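Local coordinates for DUF2235 domain-containing protein (Pseudomonas aeruginosa, PDB 4O5P), which is a type VI secretion effector that acts as a phospholipase, probably hydrolysing membrane phospholipids with an alpha/beta-hydrolase catalytic domain, at residues 337-342 against 376-381; 472-477 against 682-687. All blocks are in the same frame, centred on the assembly; numbering follows the deposited sequence.

Contact 1. Residues 337-342 against 376-381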
loop_
_atom_site.group_PDB
_atom_site.type_symbol
_atom_site.label_atom_id
_atom_site.label_comp_id
_atom_site.label_asym_id
_atom_site.label_seq_id
_atom_site.Cartn_x
_atom_site.Cartn_y
_atom_site.Cartn_z
ATOM N N CYS A 337 -5.817 -9.553 8.948
ATOM C CA CYS A 337 -6.927 -10.494 8.798
ATOM C C CYS A 337 -8.299 -9.819 8.739
ATOM O O CYS A 337 -9.259 -10.394 8.216
ATOM C CB CYS A 337 -6.946 -11.475 9.976
ATOM S SG CYS A 337 -5.568 -12.592 9.991
ATOM N N HIS A 338 -8.394 -8.621 9.302
ATOM C CA HIS A 338 -9.695 -7.974 9.521
ATOM C C HIS A 338 -10.009 -6.798 8.593
ATOM O O HIS A 338 -11.119 -6.255 8.648
ATOM C CB HIS A 338 -9.841 -7.576 10.991
ATOM C CG HIS A 338 -9.659 -8.731 11.921
ATOM N ND1 HIS A 338 -8.672 -8.769 12.880
ATOM C CD2 HIS A 338 -10.284 -9.929 11.975
ATOM C CE1 HIS A 338 -8.717 -9.935 13.504
ATOM N NE2 HIS A 338 -9.685 -10.659 12.970
ATOM N N GLU A 339 -9.067 -6.417 7.728
ATOM C CA GLU A 339 -9.341 -5.368 6.722
ATOM C C GLU A 339 -10.375 -5.881 5.703
ATOM O O GLU A 339 -10.325 -7.054 5.320
ATOM C CB GLU A 339 -8.055 -4.963 5.994
ATOM C CG GLU A 339 -8.246 -3.902 4.888
ATOM C CD GLU A 339 -8.883 -2.605 5.379
ATOM O OE1 GLU A 339 -8.417 -2.039 6.392
ATOM O OE2 GLU A 339 -9.861 -2.133 4.747
ATOM N N GLN A 340 -11.303 -5.015 5.281
ATOM C CA GLN A 340 -12.411 -5.413 4.413
ATOM C C GLN A 340 -12.775 -4.362 3.349
ATOM O O GLN A 340 -13.669 -4.600 2.524
ATOM C CB GLN A 340 -13.680 -5.704 5.249
ATOM C CG GLN A 340 -13.682 -6.997 6.071
ATOM C CD GLN A 340 -14.988 -7.179 6.834
ATOM O OE1 GLN A 340 -15.225 -6.513 7.848
ATOM N NE2 GLN A 340 -15.850 -8.056 6.332
ATOM N N ARG A 341 -12.112 -3.207 3.358
ATOM C CA ARG A 341 -12.495 -2.134 2.432
ATOM C C ARG A 341 -12.243 -2.532 0.989
ATOM O O ARG A 341 -11.174 -3.061 0.656
ATOM C CB ARG A 341 -11.759 -0.825 2.734
ATOM C CG ARG A 341 -12.376 0.022 3.849
ATOM C CD ARG A 341 -11.481 1.241 4.170
ATOM N NE ARG A 341 -10.190 0.820 4.719
ATOM C CZ ARG A 341 -9.156 1.636 4.929
ATOM N NH1 ARG A 341 -9.251 2.926 4.646
ATOM N NH2 ARG A 341 -8.019 1.152 5.427
ATOM N N ALA A 342 -13.241 -2.275 0.144
ATOM C CA ALA A 342 -13.132 -2.480 -1.299
ATOM C C ALA A 342 -11.905 -1.772 -1.858
ATOM O O ALA A 342 -11.346 -2.194 -2.856
ATOM C CB ALA A 342 -14.366 -1.957 -1.983
ATOM N N PRO A 376 -3.793 -9.720 13.521
ATOM C CA PRO A 376 -5.112 -9.172 13.843
ATOM C C PRO A 376 -5.146 -7.684 13.568
ATOM O O PRO A 376 -4.082 -7.053 13.532
ATOM C CB PRO A 376 -5.220 -9.421 15.354
ATOM C CG PRO A 376 -3.824 -9.283 15.818
ATOM C CD PRO A 376 -2.979 -9.926 14.729
ATOM N N GLY A 377 -6.346 -7.133 13.384
ATOM C CA GLY A 377 -6.518 -5.715 13.129
ATOM C C GLY A 377 -6.766 -5.386 11.675
ATOM O O GLY A 377 -6.744 -6.255 10.804
ATOM N N VAL A 378 -7.033 -4.120 11.401
ATOM C CA VAL A 378 -7.258 -3.695 10.039
ATOM C C VAL A 378 -5.940 -3.153 9.481
ATOM O O VAL A 378 -4.893 -3.395 10.076
ATOM C CB VAL A 378 -8.400 -2.695 9.951
ATOM C CG1 VAL A 378 -9.691 -3.372 10.477
ATOM C CG2 VAL A 378 -8.087 -1.460 10.765
ATOM N N HIS A 379 -5.996 -2.450 8.350
ATOM C CA HIS A 379 -4.812 -2.159 7.531
ATOM C C HIS A 379 -3.655 -1.535 8.354
ATOM O O HIS A 379 -2.524 -2.076 8.411
ATOM C CB HIS A 379 -5.253 -1.242 6.375
ATOM C CG HIS A 379 -4.205 -0.967 5.341
ATOM N ND1 HIS A 379 -3.400 -1.949 4.804
ATOM C CD2 HIS A 379 -3.882 0.176 4.690
ATOM C CE1 HIS A 379 -2.613 -1.421 3.888
ATOM N NE2 HIS A 379 -2.876 -0.128 3.806
ATOM N N SER A 380 -3.952 -0.430 9.028
ATOM C CA SER A 380 -2.931 0.289 9.789
ATOM C C SER A 380 -2.671 -0.284 11.186
ATOM O O SER A 380 -1.755 0.173 11.893
ATOM C CB SER A 380 -3.266 1.775 9.850
ATOM O OG SER A 380 -3.090 2.341 8.567
ATOM N N ASP A 381 -3.467 -1.279 11.573
ATOM C CA ASP A 381 -3.161 -2.100 12.742
ATOM C C ASP A 381 -1.977 -3.022 12.467
ATOM O O ASP A 381 -1.367 -3.563 13.393
ATOM C CB ASP A 381 -4.366 -2.943 13.153
ATOM C CG ASP A 381 -5.450 -2.119 13.824
ATOM O OD1 ASP A 381 -5.081 -1.136 14.518
ATOM O OD2 ASP A 381 -6.650 -2.464 13.646
HETATM O O HOH W 1 -5.660 2.726 6.584
#

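Contact 2. Residues 472-477 against 682-687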
loop_
_atom_site.group_PDB
_atom_site.type_symbol
_atom_site.label_atom_id
_atom_site.label_comp_id
_atom_site.label_asym_id
_atom_site.label_seq_id
_atom_site.Cartn_x
_atom_site.Cartn_y
_atom_site.Cartn_z
ATOM N N VAL A 472 -8.234 -18.528 6.891
ATOM C CA VAL A 472 -7.930 -17.651 8.007
ATOM C C VAL A 472 -8.778 -16.389 7.870
ATOM O O VAL A 472 -9.297 -15.873 8.856
ATOM C CB VAL A 472 -6.402 -17.324 8.110
ATOM C CG1 VAL A 472 -6.160 -16.146 9.025
ATOM C CG2 VAL A 472 -5.627 -18.534 8.634
ATOM N N ILE A 473 -8.933 -15.909 6.644
ATOM C CA ILE A 473 -9.766 -14.735 6.406
ATOM C C ILE A 473 -11.243 -15.024 6.690
ATOM O O ILE A 473 -11.932 -14.194 7.300
ATOM C CB ILE A 473 -9.558 -14.168 4.981
ATOM C CG1 ILE A 473 -8.170 -13.555 4.877
ATOM C CG2 ILE A 473 -10.631 -13.114 4.621
ATOM C CD1 ILE A 473 -7.900 -12.921 3.547
ATOM N N ARG A 474 -11.732 -16.180 6.250
ATOM C CA ARG A 474 -13.116 -16.561 6.530
ATOM C C ARG A 474 -13.365 -16.532 8.041
ATOM O O ARG A 474 -14.309 -15.880 8.527
ATOM C CB ARG A 474 -13.424 -17.970 5.974
ATOM C CG ARG A 474 -14.774 -18.524 6.445
ATOM C CD ARG A 474 -15.095 -19.958 6.003
ATOM N NE ARG A 474 -16.463 -20.294 6.434
ATOM C CZ ARG A 474 -17.024 -21.501 6.355
ATOM N NH1 ARG A 474 -16.356 -22.546 5.867
ATOM N NH2 ARG A 474 -18.267 -21.669 6.780
ATOM N N ARG A 475 -12.495 -17.208 8.785
ATOM C CA ARG A 475 -12.704 -17.343 10.226
ATOM C C ARG A 475 -12.488 -16.038 11.014
ATOM O O ARG A 475 -13.262 -15.723 11.916
ATOM C CB ARG A 475 -11.858 -18.508 10.788
ATOM C CG ARG A 475 -12.191 -18.856 12.250
ATOM C CD ARG A 475 -11.468 -20.122 12.737
ATOM N NE ARG A 475 -11.880 -20.481 14.093
ATOM C CZ ARG A 475 -11.315 -19.993 15.198
ATOM N NH1 ARG A 475 -10.320 -19.126 15.101
ATOM N NH2 ARG A 475 -11.742 -20.362 16.405
ATOM N N GLU A 476 -11.471 -15.256 10.649
ATOM C CA GLU A 476 -11.215 -13.981 11.322
ATOM C C GLU A 476 -12.286 -12.942 10.999
ATOM O O GLU A 476 -12.633 -12.098 11.848
ATOM C CB GLU A 476 -9.805 -13.466 10.979
ATOM C CG GLU A 476 -8.727 -14.311 11.646
ATOM C CD GLU A 476 -8.860 -14.281 13.161
ATOM O OE1 GLU A 476 -9.212 -13.196 13.709
ATOM O OE2 GLU A 476 -8.591 -15.331 13.803
ATOM N N THR A 477 -12.847 -13.037 9.794
ATOM C CA THR A 477 -13.932 -12.130 9.404
ATOM C C THR A 477 -15.095 -12.477 10.292
ATOM O O THR A 477 -15.764 -11.582 10.810
ATOM C CB THR A 477 -14.347 -12.279 7.948
ATOM O OG1 THR A 477 -13.224 -11.975 7.102
ATOM C CG2 THR A 477 -15.479 -11.269 7.615
ATOM N N PHE A 682 -19.961 -7.078 5.167
ATOM C CA PHE A 682 -20.514 -8.364 4.814
ATOM C C PHE A 682 -20.006 -8.891 3.488
ATOM O O PHE A 682 -20.685 -9.663 2.822
ATOM C CB PHE A 682 -22.039 -8.331 4.903
ATOM C CG PHE A 682 -22.534 -8.397 6.313
ATOM C CD1 PHE A 682 -22.707 -7.242 7.059
ATOM C CD2 PHE A 682 -22.752 -9.637 6.922
ATOM C CE1 PHE A 682 -23.134 -7.310 8.377
ATOM C CE2 PHE A 682 -23.179 -9.724 8.239
ATOM C CZ PHE A 682 -23.378 -8.552 8.979
ATOM N N ARG A 683 -18.787 -8.494 3.140
ATOM C CA ARG A 683 -18.042 -9.106 2.041
ATOM C C ARG A 683 -16.658 -9.523 2.539
ATOM O O ARG A 683 -16.084 -8.879 3.437
ATOM C CB ARG A 683 -17.851 -8.113 0.902
ATOM C CG ARG A 683 -19.118 -7.781 0.136
ATOM C CD ARG A 683 -18.876 -6.643 -0.851
ATOM N NE ARG A 683 -20.145 -6.036 -1.199
ATOM C CZ ARG A 683 -20.596 -4.896 -0.695
ATOM N NH1 ARG A 683 -19.853 -4.193 0.150
ATOM N NH2 ARG A 683 -21.787 -4.447 -1.065
ATOM N N TYR A 684 -16.110 -10.584 1.968
ATOM C CA TYR A 684 -14.726 -10.910 2.280
ATOM C C TYR A 684 -13.819 -9.955 1.528
ATOM O O TYR A 684 -14.183 -9.440 0.456
ATOM C CB TYR A 684 -14.395 -12.364 1.943
ATOM C CG TYR A 684 -15.156 -13.343 2.802
ATOM C CD1 TYR A 684 -15.021 -13.348 4.180
ATOM C CD2 TYR A 684 -16.008 -14.268 2.224
ATOM C CE1 TYR A 684 -15.730 -14.251 4.956
ATOM C CE2 TYR A 684 -16.707 -15.146 2.977
ATOM C CZ TYR A 684 -16.569 -15.142 4.332
ATOM O OH TYR A 684 -17.295 -16.061 5.042
ATOM N N ARG A 685 -12.658 -9.684 2.109
ATOM C CA ARG A 685 -11.689 -8.792 1.489
ATOM C C ARG A 685 -11.186 -9.443 0.204
ATOM O O ARG A 685 -11.016 -10.668 0.149
ATOM C CB ARG A 685 -10.526 -8.564 2.451
ATOM C CG ARG A 685 -9.401 -7.697 1.910
ATOM C CD ARG A 685 -8.240 -7.638 2.897
ATOM N NE ARG A 685 -7.343 -6.541 2.557
ATOM C CZ ARG A 685 -6.155 -6.333 3.114
ATOM N NH1 ARG A 685 -5.697 -7.157 4.059
ATOM N NH2 ARG A 685 -5.427 -5.306 2.708
ATOM N N LEU A 686 -10.964 -8.652 -0.838
ATOM C CA LEU A 686 -10.412 -9.231 -2.064
ATOM C C LEU A 686 -8.921 -9.461 -1.870
ATOM O O LEU A 686 -8.219 -8.591 -1.331
ATOM C CB LEU A 686 -10.662 -8.323 -3.273
ATOM C CG LEU A 686 -9.893 -8.641 -4.565
ATOM C CD1 LEU A 686 -10.262 -10.038 -5.111
ATOM C CD2 LEU A 686 -10.207 -7.574 -5.591
ATOM N N VAL A 687 -8.447 -10.639 -2.299
ATOM C CA VAL A 687 -7.042 -11.007 -2.182
ATOM C C VAL A 687 -6.541 -11.530 -3.520
ATOM O O VAL A 687 -7.172 -12.400 -4.131
ATOM C CB VAL A 687 -6.811 -12.109 -1.114
ATOM C CG1 VAL A 687 -5.305 -12.400 -0.967
ATOM C CG2 VAL A 687 -7.380 -11.702 0.214
HETATM O O HOH W 2 -16.905 -15.957 7.634
HETATM O O HOH W 3 -12.517 -10.403 4.849
#

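Contact 1. Residues 337-342 against 376-381
His338 turns the edge of its imidazole to the backbone of Gly377, where ND1 accepts a hydrogen bond from Gly377 N at 2.9 Å; CA of Pro376 lies near CE1, obliquely placed. The donor lies close to the ring plane, and NE2 is taken by Glu476 of helix 469-487, so the two bonds together hold the ring's rotation; CB of Cys337 sits over the centre of one face. With chi1 at -56°, CG stands beside His338's own backbone N, and that N gives a longer bond back to Gly377 O (3.3 Å). His338 thus grips both polar backbone atoms of Gly377. Glycine suits the place: its phi is positive, 102°, and a CB would collide with that of Asp381. Asp381 OD2 in turn receives Val378 N at 2.8 Å, tying the turn before helix 379-383 to the helix's first turn. Both segments follow parallel neighbouring strands, 331-336 and 370-375, of the central sheet, and the second carries His379. Its ND1 bonds to Asp281 and its NE2 to Ser237, geometry consistent with the Ser-His-Asp catalytic triad of an alpha/beta-hydrolase. Glu339 then looks like a second-shell residue. Its OE1 uses the anti lone pair to accept from His379 N at 3.1 Å, holding the backbone that bears the ring, and also bonds to Ser662. The carboxylate stands nearly perpendicular to the imidazole, touching CB of His379 rather than pairing with its nitrogens. OE2 accepts from Arg341 N and, in a salt bridge, from Arg341 NE at 3.0 Å, the two donors arriving from opposite faces of the carboxylate plane. NH2 of Arg341 reaches CB of His379 at the guanidinium edge, while a water joins NH2 to Ser380 OG.

Contact 2. Residues 472-477 against 682-687
Tyr684 brings the edge of its phenol ring to Thr477: CB of Thr477 lies in the ring plane, 3.8 Å from CE1, and OG1 stands 3.7 Å from CD1. Two waters also lie in that plane, at the rim. CG2 of Ile473 approaches obliquely, 4.4 Å from CD1, and CA of Arg474 comes in obliquely near CE1. The side chains of Tyr684 and Arg474 run side by side, pointing the same way. Tyr684 OH lies 3.8 Å from the methylene CG of Arg474. The guanidinium is steeply inclined to the ring and serves another partner, its NE forming a salt bridge with Asp629 of helix 616-637. Farther along, CD1 of Ile473 meets CG2 of Val687 at 3.6 Å, where the loop passes into strand 687-689; the longer branch of isoleucine, ending in CD1, is long enough to reach a valine methyl across the gap between helix and strand, an apolar contact. The contact joins helix 469-487, within the family's C-terminal region, to the loop leading into that strand, and both segments border the catalytic-domain loop 337-342. Polar links are made through water. One water donates to Arg474 O and accepts from Tyr684 OH, which also bonds to Gln625; another donates to Thr477 OG1 and accepts from Arg685 N. Thr477 OG1 itself donates to Ile473 O one helical turn back, at 2.6 Å, on the opposite face of that carbonyl from Thr477 N, leaving the hydroxyl oxygen able to accept from the water. No direct hydrogen bond crosses between the segments, which implies that aliphatic and ring-edge contacts set the fit while the two waters satisfy polar atoms of helix and loop.

Contacts 1 and 2 are both largely buried, their centres about 10 Å apart, but contact 1 lies deeper, its centre about 12 Å from the centre of the chain against about 18 Å for contact 2. Contact 1 joins a loop to a loop leading into a short helix, close to the likely catalytic site, through direct hydrogen bonds, with a salt bridge inside 337-342 engaging the acid; contact 2 sets helix 469-487 of the C-terminal family region against a loop by apolar touch and bridging water. Besides the His338-Glu476 pair, Gln340 NE2 lies 3.0 Å from Arg683 O, a probable hydrogen bond. Segment 337-342 therefore touches both partners of contact 2, linking the catalytic and C-terminal regions.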